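Local coordinates for protein soluble lytic transglycosylase B3 (Pseudomonas aeruginosa, PDB 5ANZ) that probably cleaves the peptidoglycan of the bacterial cell wall as a lytic transglycosylase, and carries a bound calcium ion, at residues 66-71 with 183-188; 80-85 with 196-201; 178-183 with 192-197. All coordinates share one frame; numbering follows the deposited sequence.

Contact 1: 66-71 with 183-188; sequences AQTFDR and ILQHGD
Helix 66-73 and the C-terminal end of helix 170-186 come closest at T68 and Q185, whose CA atoms lie 5.9 Å apart. This helix-helix contact belongs to the lysozyme-like SLT domain and illustrates how a short side chain lets two backbones approach closely. The second helix ends at H186, and G187, with a positive phi of 92°, leads the chain out of it, after its N has still bonded to I183 O.

T68 does most of the touching, reaching across with both branches of its side chain. Its methyl CG2 stands trans to its own backbone N and beside the carbonyl carbon, and this places it against the neighbouring helix at L184, with CB of that leucine 4.0 Å from T68 CG2. The hydroxyl OG1 lies toward the side chain of Q185, which runs at about a right angle to that of T68. The bend at chi2 of Q185 (143°) swings its amide back toward the first helix.

There the polar groups are near but not bonded to each other; each has a partner in the connection between helices 48-61 and 66-73. T68 OG1 hydrogen-bonds with D65 OD1, while the Q185 amide uses both of its polar atoms, OE1 with D65 N and NE2 with G63 O. These two bonds fix the rotation of the amide and tie the end of helix 170-186 to that connection. They leave Q185 OE1 3.6 Å from T68 OG1.

Contact 2: 80-85 with 196-201; sequences PAVVEA and GSWAGA
A85 and W198 form the tight part of this contact, which joins helix 80-87 to the loop after strand 195-196 in the lysozyme-like SLT domain, a clear case of a small residue on a helix making room for a large aromatic on a loop. The methyl of A85 sits over one face of the indole: its CB lies 3.4 Å from the centroid of the five-membered ring of W198 and only 12° off the ring normal, a CH-pi contact. On the opposite face rests CB of A199, 3.6 Å above the indole plane, so the ring is held between two methyl groups, one from each segment. A chi1 of 68° places CG of W198 between its own backbone N and carbonyl carbon, and turns the indole across the side of helix 80-87.

V82, one helical turn earlier, packs against the base of the tryptophan. Its CG1 lies 3.5 Å from W198 O, a carbonyl oxygen buried here with no hydrogen-bonding partner, and its CG2 is 4.1 Å from W198 CB. Away from the A85 methyl the contact loosens: the outer atoms of the six-membered ring meet the backbone of A85, with W198 CH2 3.8 Å from A85 O, and P80, A81 and E84 of the helix are exposed.

The loop keeps its own shape through a type I turn from S197 to G200, and an ST turn in which A199 N donates to S197 OG. Behind the contact, V82 also packs on S159 and L163 of helix 156-166, while G196 pairs through its backbone with K154 of strand 154-155, a residue that V82 also touches.

Contact 3: 178-183 with 192-197; sequences LAALKI and SFMIGS
Two nearly straight torsions, chi1 of -169° and chi2 of -176°, extend M194 from its loop to helix 170-186, and a turn at chi3 (-130°) then lays the terminal methyl CE against A180 and I183. The example shows how a single long thioether side chain can fasten a loop to a helix in the lysozyme-like SLT domain: the backbones stay well apart, with A180 CA 8.8 Å from M194 CA.

M194 is the centre of an inverse gamma turn just ahead of strand 195-196, and its backbone bonds with V156, beyond the partner strand 154-155. The side chain leaves from just before the strand and crosses the side chain of I183 at about a right angle.

On the helix, the branched side of I183 receives the methyl, with both CB and CG2 3.7 Å from M194 CE. I183 also touches M202, and H212 and N213 of helix 209-215; its side chain is about 8 Å from that of I208, which binds N-acetyl-D-glucosamine in another structure of the protein. All three touching residues are buried. The same methyl also lies 4.0 Å from A180 CB and 3.5 Å from A180 O.

All three contacts lie within the SLT domain: contact 1 packs helix 66-73 on helix 170-186, contact 3 sets that helix against the segment entering strand 195-196, and contact 2 sets helix 80-87 on the loop after it. Contacts 1 and 3 share I183, have centres about 9 Å apart and touch where L184 CD2 lies 3.9 Å from M194 SD. Contact 2 is about 13 Å from contact 3 and about 21 Å from contact 1, centre to centre, and shares G196 and S197 with contact 3. Consecutive helices 66-73 and 80-87 thus hold the end of helix 170-186 and the later loop; the chain then reaches I208 and T211, which bind N-acetyl-D-glucosamine in another structure of the protein.

Contact 1: 66-71 with 183-188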
loop_
_atom_site.group_PDB
_atom_site.type_symbol
_atom_site.label_atom_id
_atom_site.label_comp_id
_atom_site.label_asym_id
_atom_site.label_seq_id
_atom_site.Cartn_x
_atom_site.Cartn_y
_atom_site.Cartn_z
ATOM N N ALA A 66 -19.310 -28.671 8.354
ATOM C CA ALA A 66 -18.390 -29.743 8.007
ATOM C C ALA A 66 -18.102 -29.861 6.513
ATOM O O ALA A 66 -16.949 -30.018 6.120
ATOM C CB ALA A 66 -18.926 -31.054 8.534
ATOM N N GLN A 67 -19.144 -29.814 5.686
ATOM C CA GLN A 67 -18.955 -29.933 4.246
ATOM C C GLN A 67 -18.029 -28.839 3.736
ATOM O O GLN A 67 -17.138 -29.098 2.924
ATOM C CB GLN A 67 -20.288 -29.866 3.500
ATOM C CG GLN A 67 -20.138 -30.003 1.986
ATOM C CD GLN A 67 -21.429 -29.742 1.228
ATOM O OE1 GLN A 67 -22.168 -30.671 0.896
ATOM N NE2 GLN A 67 -21.704 -28.473 0.944
ATOM N N THR A 68 -18.235 -27.618 4.221
ATOM C CA THR A 68 -17.430 -26.476 3.783
ATOM C C THR A 68 -15.964 -26.655 4.151
ATOM O O THR A 68 -15.066 -26.438 3.326
ATOM C CB THR A 68 -17.940 -25.161 4.400
ATOM O OG1 THR A 68 -19.277 -24.916 3.955
ATOM C CG2 THR A 68 -17.039 -23.974 3.998
ATOM N N PHE A 69 -15.722 -27.039 5.398
ATOM C CA PHE A 69 -14.364 -27.216 5.886
ATOM C C PHE A 69 -13.636 -28.313 5.104
ATOM O O PHE A 69 -12.520 -28.108 4.622
ATOM C CB PHE A 69 -14.371 -27.548 7.384
ATOM C CG PHE A 69 -13.005 -27.573 7.998
ATOM C CD1 PHE A 69 -12.194 -28.691 7.880
ATOM C CD2 PHE A 69 -12.516 -26.464 8.675
ATOM C CE1 PHE A 69 -10.926 -28.706 8.428
ATOM C CE2 PHE A 69 -11.250 -26.477 9.232
ATOM C CZ PHE A 69 -10.453 -27.602 9.109
ATOM N N ASP A 70 -14.273 -29.479 4.978
ATOM C CA ASP A 70 -13.631 -30.608 4.317
ATOM C C ASP A 70 -13.411 -30.333 2.830
ATOM O O ASP A 70 -12.382 -30.703 2.269
ATOM C CB ASP A 70 -14.460 -31.878 4.518
ATOM C CG ASP A 70 -14.589 -32.260 5.989
ATOM O OD1 ASP A 70 -13.755 -31.806 6.807
ATOM O OD2 ASP A 70 -15.526 -33.012 6.330
ATOM N N ARG A 71 -14.378 -29.672 2.203
ATOM C CA ARG A 71 -14.256 -29.247 0.810
ATOM C C ARG A 71 -13.059 -28.305 0.641
ATOM O O ARG A 71 -12.260 -28.428 -0.291
ATOM C CB ARG A 71 -15.547 -28.557 0.373
ATOM C CG ARG A 71 -15.658 -28.222 -1.096
ATOM C CD ARG A 71 -16.826 -27.267 -1.303
ATOM N NE ARG A 71 -17.120 -27.001 -2.709
ATOM C CZ ARG A 71 -17.038 -25.801 -3.282
ATOM N NH1 ARG A 71 -16.671 -24.739 -2.570
ATOM N NH2 ARG A 71 -17.337 -25.661 -4.568
ATOM N N ILE A 183 -16.533 -16.989 3.779
ATOM C CA ILE A 183 -16.736 -16.600 2.394
ATOM C C ILE A 183 -17.123 -17.817 1.552
ATOM O O ILE A 183 -18.073 -17.763 0.763
ATOM C CB ILE A 183 -15.485 -15.941 1.810
ATOM C CG1 ILE A 183 -15.179 -14.645 2.576
ATOM C CG2 ILE A 183 -15.695 -15.666 0.320
ATOM C CD1 ILE A 183 -13.874 -13.957 2.143
ATOM N N LEU A 184 -16.414 -18.923 1.743
ATOM C CA LEU A 184 -16.774 -20.166 1.053
ATOM C C LEU A 184 -18.156 -20.651 1.464
ATOM O O LEU A 184 -18.941 -21.075 0.628
ATOM C CB LEU A 184 -15.746 -21.263 1.319
ATOM C CG LEU A 184 -14.360 -20.925 0.774
ATOM C CD1 LEU A 184 -13.366 -22.027 1.088
ATOM C CD2 LEU A 184 -14.441 -20.661 -0.744
ATOM N N GLN A 185 -18.446 -20.592 2.758
ATOM C CA GLN A 185 -19.741 -21.018 3.271
ATOM C C GLN A 185 -20.872 -20.199 2.641
ATOM O O GLN A 185 -21.932 -20.739 2.321
ATOM C CB GLN A 185 -19.762 -20.893 4.797
ATOM C CG GLN A 185 -21.058 -21.327 5.436
ATOM C CD GLN A 185 -20.830 -22.026 6.759
ATOM O OE1 GLN A 185 -19.948 -22.876 6.876
ATOM N NE2 GLN A 185 -21.618 -21.671 7.764
ATOM N N HIS A 186 -20.639 -18.908 2.449
ATOM C CA HIS A 186 -21.665 -18.047 1.889
ATOM C C HIS A 186 -21.800 -18.233 0.385
ATOM O O HIS A 186 -22.841 -17.921 -0.192
ATOM C CB HIS A 186 -21.387 -16.580 2.204
ATOM C CG HIS A 186 -22.562 -15.684 1.939
ATOM N ND1 HIS A 186 -22.569 -14.752 0.932
ATOM C CD2 HIS A 186 -23.771 -15.616 2.541
ATOM C CE1 HIS A 186 -23.742 -14.127 0.928
ATOM N NE2 HIS A 186 -24.482 -14.629 1.889
ATOM N N GLY A 187 -20.745 -18.742 -0.242
ATOM C CA GLY A 187 -20.774 -19.060 -1.661
ATOM C C GLY A 187 -20.318 -17.987 -2.639
ATOM O O GLY A 187 -20.663 -18.063 -3.828
ATOM N N ASP A 188 -19.548 -17.007 -2.167
ATOM C CA ASP A 188 -19.037 -15.944 -3.051
ATOM C C ASP A 188 -18.169 -16.505 -4.186
ATOM O O ASP A 188 -18.102 -15.928 -5.283
ATOM C CB ASP A 188 -18.210 -14.908 -2.273
ATOM C CG ASP A 188 -19.061 -13.965 -1.414
ATOM O OD1 ASP A 188 -20.235 -13.684 -1.748
ATOM O OD2 ASP A 188 -18.515 -13.473 -0.398
#

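Contact 2: 80-85 with 196-201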
loop_
_atom_site.group_PDB
_atom_site.type_symbol
_atom_site.label_atom_id
_atom_site.label_comp_id
_atom_site.label_asym_id
_atom_site.label_seq_id
_atom_site.Cartn_x
_atom_site.Cartn_y
_atom_site.Cartn_z
ATOM N N PRO A 80 5.589 -24.615 1.103
ATOM C CA PRO A 80 6.891 -24.067 1.513
ATOM C C PRO A 80 7.170 -22.698 0.904
ATOM O O PRO A 80 7.921 -21.913 1.488
ATOM C CB PRO A 80 7.891 -25.108 0.997
ATOM C CG PRO A 80 7.104 -26.366 0.884
ATOM C CD PRO A 80 5.725 -25.934 0.463
ATOM N N ALA A 81 6.566 -22.418 -0.247
ATOM C CA ALA A 81 6.711 -21.128 -0.903
ATOM C C ALA A 81 6.112 -20.028 -0.037
ATOM O O ALA A 81 6.643 -18.921 0.043
ATOM C CB ALA A 81 6.050 -21.149 -2.280
ATOM N N VAL A 82 5.002 -20.345 0.621
ATOM C CA VAL A 82 4.348 -19.395 1.502
ATOM C C VAL A 82 5.210 -19.172 2.755
ATOM O O VAL A 82 5.376 -18.039 3.224
ATOM C CB VAL A 82 2.924 -19.895 1.857
ATOM C CG1 VAL A 82 2.310 -19.059 2.950
ATOM C CG2 VAL A 82 2.056 -19.867 0.619
ATOM N N VAL A 83 5.796 -20.246 3.280
ATOM C CA VAL A 83 6.668 -20.116 4.445
ATOM C C VAL A 83 7.876 -19.244 4.109
ATOM O O VAL A 83 8.270 -18.382 4.891
ATOM C CB VAL A 83 7.143 -21.486 4.952
ATOM C CG1 VAL A 83 8.159 -21.316 6.080
ATOM C CG2 VAL A 83 5.940 -22.340 5.411
ATOM N N GLU A 84 8.447 -19.464 2.932
ATOM C CA GLU A 84 9.605 -18.693 2.481
ATOM C C GLU A 84 9.274 -17.212 2.318
ATOM O O GLU A 84 10.048 -16.363 2.767
ATOM C CB GLU A 84 10.149 -19.262 1.167
ATOM C CG GLU A 84 11.241 -18.415 0.524
ATOM C CD GLU A 84 12.366 -18.048 1.485
ATOM O OE1 GLU A 84 12.623 -18.815 2.438
ATOM O OE2 GLU A 84 12.993 -16.987 1.286
ATOM N N ALA A 85 8.138 -16.899 1.688
ATOM C CA ALA A 85 7.725 -15.501 1.526
ATOM C C ALA A 85 7.526 -14.818 2.882
ATOM O O ALA A 85 7.834 -13.640 3.054
ATOM C CB ALA A 85 6.443 -15.400 0.689
ATOM N N GLY A 196 -5.309 -16.147 -4.532
ATOM C CA GLY A 196 -4.722 -14.902 -4.058
ATOM C C GLY A 196 -3.223 -15.035 -3.822
ATOM O O GLY A 196 -2.570 -15.992 -4.284
ATOM N N SER A 197 -2.665 -14.069 -3.103
ATOM C CA SER A 197 -1.230 -14.045 -2.822
ATOM C C SER A 197 -0.845 -14.931 -1.639
ATOM O O SER A 197 -1.713 -15.446 -0.929
ATOM C CB SER A 197 -0.793 -12.603 -2.528
ATOM O OG SER A 197 -1.113 -12.305 -1.171
ATOM N N TRP A 198 0.459 -15.067 -1.392
ATOM C CA TRP A 198 0.964 -15.915 -0.309
ATOM C C TRP A 198 0.445 -15.496 1.065
ATOM O O TRP A 198 0.384 -16.315 1.983
ATOM C CB TRP A 198 2.492 -15.911 -0.292
ATOM C CG TRP A 198 3.091 -14.601 0.105
ATOM C CD1 TRP A 198 3.474 -13.589 -0.728
ATOM C CD2 TRP A 198 3.366 -14.158 1.435
ATOM N NE1 TRP A 198 3.985 -12.543 0.006
ATOM C CE2 TRP A 198 3.932 -12.866 1.334
ATOM C CE3 TRP A 198 3.211 -14.728 2.703
ATOM C CZ2 TRP A 198 4.322 -12.137 2.454
ATOM C CZ3 TRP A 198 3.604 -14.001 3.817
ATOM C CH2 TRP A 198 4.154 -12.720 3.683
ATOM N N ALA A 199 0.071 -14.223 1.201
ATOM C CA ALA A 199 -0.339 -13.698 2.492
ATOM C C ALA A 199 -1.849 -13.621 2.625
ATOM O O ALA A 199 -2.362 -13.022 3.573
ATOM C CB ALA A 199 0.272 -12.320 2.717
ATOM N N GLY A 200 -2.575 -14.199 1.674
ATOM C CA GLY A 200 -4.020 -14.229 1.785
ATOM C C GLY A 200 -4.765 -13.074 1.140
ATOM O O GLY A 200 -5.981 -12.977 1.285
ATOM N N ALA A 201 -4.056 -12.197 0.427
ATOM C CA ALA A 201 -4.719 -11.126 -0.318
ATOM C C ALA A 201 -5.392 -11.712 -1.553
ATOM O O ALA A 201 -4.738 -12.387 -2.349
ATOM C CB ALA A 201 -3.708 -10.040 -0.727
#

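Contact 3: 178-183 with 192-197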
loop_
_atom_site.group_PDB
_atom_site.type_symbol
_atom_site.label_atom_id
_atom_site.label_comp_id
_atom_site.label_asym_id
_atom_site.label_seq_id
_atom_site.Cartn_x
_atom_site.Cartn_y
_atom_site.Cartn_z
ATOM N N LEU A 178 -10.376 -18.221 9.230
ATOM C CA LEU A 178 -11.776 -18.362 9.609
ATOM C C LEU A 178 -12.663 -17.484 8.721
ATOM O O LEU A 178 -13.744 -17.898 8.292
ATOM C CB LEU A 178 -11.972 -18.012 11.083
ATOM C CG LEU A 178 -13.280 -18.514 11.681
ATOM C CD1 LEU A 178 -13.300 -20.038 11.693
ATOM C CD2 LEU A 178 -13.477 -17.956 13.077
ATOM N N ALA A 179 -12.184 -16.283 8.416
ATOM C CA ALA A 179 -12.952 -15.352 7.609
ATOM C C ALA A 179 -13.108 -15.887 6.187
ATOM O O ALA A 179 -14.177 -15.770 5.588
ATOM C CB ALA A 179 -12.288 -13.979 7.605
ATOM N N ALA A 180 -12.042 -16.471 5.653
ATOM C CA ALA A 180 -12.094 -17.090 4.326
ATOM C C ALA A 180 -13.101 -18.238 4.264
ATOM O O ALA A 180 -13.829 -18.370 3.283
ATOM C CB ALA A 180 -10.712 -17.592 3.908
ATOM N N LEU A 181 -13.140 -19.072 5.299
ATOM C CA LEU A 181 -14.080 -20.190 5.305
ATOM C C LEU A 181 -15.522 -19.687 5.286
ATOM O O LEU A 181 -16.391 -20.328 4.700
ATOM C CB LEU A 181 -13.844 -21.104 6.520
ATOM C CG LEU A 181 -12.549 -21.933 6.467
ATOM C CD1 LEU A 181 -12.223 -22.532 7.836
ATOM C CD2 LEU A 181 -12.694 -23.049 5.437
ATOM N N LYS A 182 -15.778 -18.538 5.913
ATOM C CA LYS A 182 -17.119 -17.968 5.910
ATOM C C LYS A 182 -17.513 -17.502 4.518
ATOM O O LYS A 182 -18.687 -17.604 4.128
ATOM C CB LYS A 182 -17.223 -16.807 6.903
ATOM C CG LYS A 182 -16.978 -17.229 8.336
ATOM C CD LYS A 182 -17.210 -16.077 9.308
ATOM C CE LYS A 182 -17.051 -16.544 10.754
ATOM N NZ LYS A 182 -16.942 -15.403 11.712
ATOM N N ILE A 183 -16.533 -16.989 3.779
ATOM C CA ILE A 183 -16.736 -16.600 2.394
ATOM C C ILE A 183 -17.123 -17.817 1.552
ATOM O O ILE A 183 -18.073 -17.763 0.763
ATOM C CB ILE A 183 -15.485 -15.941 1.810
ATOM C CG1 ILE A 183 -15.179 -14.645 2.576
ATOM C CG2 ILE A 183 -15.695 -15.666 0.320
ATOM C CD1 ILE A 183 -13.874 -13.957 2.143
ATOM N N SER A 192 -12.126 -24.119 -5.152
ATOM C CA SER A 192 -11.112 -24.291 -6.183
ATOM C C SER A 192 -10.628 -22.979 -6.795
ATOM O O SER A 192 -9.506 -22.925 -7.297
ATOM C CB SER A 192 -11.631 -25.180 -7.311
ATOM O OG SER A 192 -11.832 -26.503 -6.850
ATOM N N PHE A 193 -11.471 -21.945 -6.786
ATOM C CA PHE A 193 -11.109 -20.681 -7.444
ATOM C C PHE A 193 -10.825 -19.551 -6.450
ATOM O O PHE A 193 -10.725 -18.389 -6.840
ATOM C CB PHE A 193 -12.221 -20.257 -8.420
ATOM C CG PHE A 193 -12.507 -21.297 -9.472
ATOM C CD1 PHE A 193 -11.484 -21.820 -10.249
ATOM C CD2 PHE A 193 -13.797 -21.767 -9.666
ATOM C CE1 PHE A 193 -11.747 -22.783 -11.209
ATOM C CE2 PHE A 193 -14.052 -22.729 -10.624
ATOM C CZ PHE A 193 -13.031 -23.241 -11.386
ATOM N N MET A 194 -10.694 -19.884 -5.169
ATOM C CA MET A 194 -10.372 -18.842 -4.174
ATOM C C MET A 194 -8.877 -18.590 -4.170
ATOM O O MET A 194 -8.119 -19.152 -3.359
ATOM C CB MET A 194 -10.848 -19.232 -2.777
ATOM C CG MET A 194 -10.751 -18.063 -1.827
ATOM S SD MET A 194 -11.219 -18.588 -0.166
ATOM C CE MET A 194 -12.379 -17.319 0.232
ATOM N N ILE A 195 -8.462 -17.749 -5.114
ATOM C CA ILE A 195 -7.063 -17.547 -5.418
ATOM C C ILE A 195 -6.588 -16.208 -4.864
ATOM O O ILE A 195 -7.363 -15.259 -4.737
ATOM C CB ILE A 195 -6.808 -17.589 -6.942
ATOM C CG1 ILE A 195 -7.232 -18.936 -7.512
ATOM C CG2 ILE A 195 -5.348 -17.325 -7.240
ATOM C CD1 ILE A 195 -6.616 -20.068 -6.801
ATOM N N GLY A 196 -5.309 -16.147 -4.532
ATOM C CA GLY A 196 -4.722 -14.902 -4.058
ATOM C C GLY A 196 -3.223 -15.035 -3.822
ATOM O O GLY A 196 -2.570 -15.992 -4.284
ATOM N N SER A 197 -2.665 -14.069 -3.103
ATOM C CA SER A 197 -1.230 -14.045 -2.822
ATOM C C SER A 197 -0.845 -14.931 -1.639
ATOM O O SER A 197 -1.713 -15.446 -0.929
ATOM C CB SER A 197 -0.793 -12.603 -2.528
ATOM O OG SER A 197 -1.113 -12.305 -1.171
#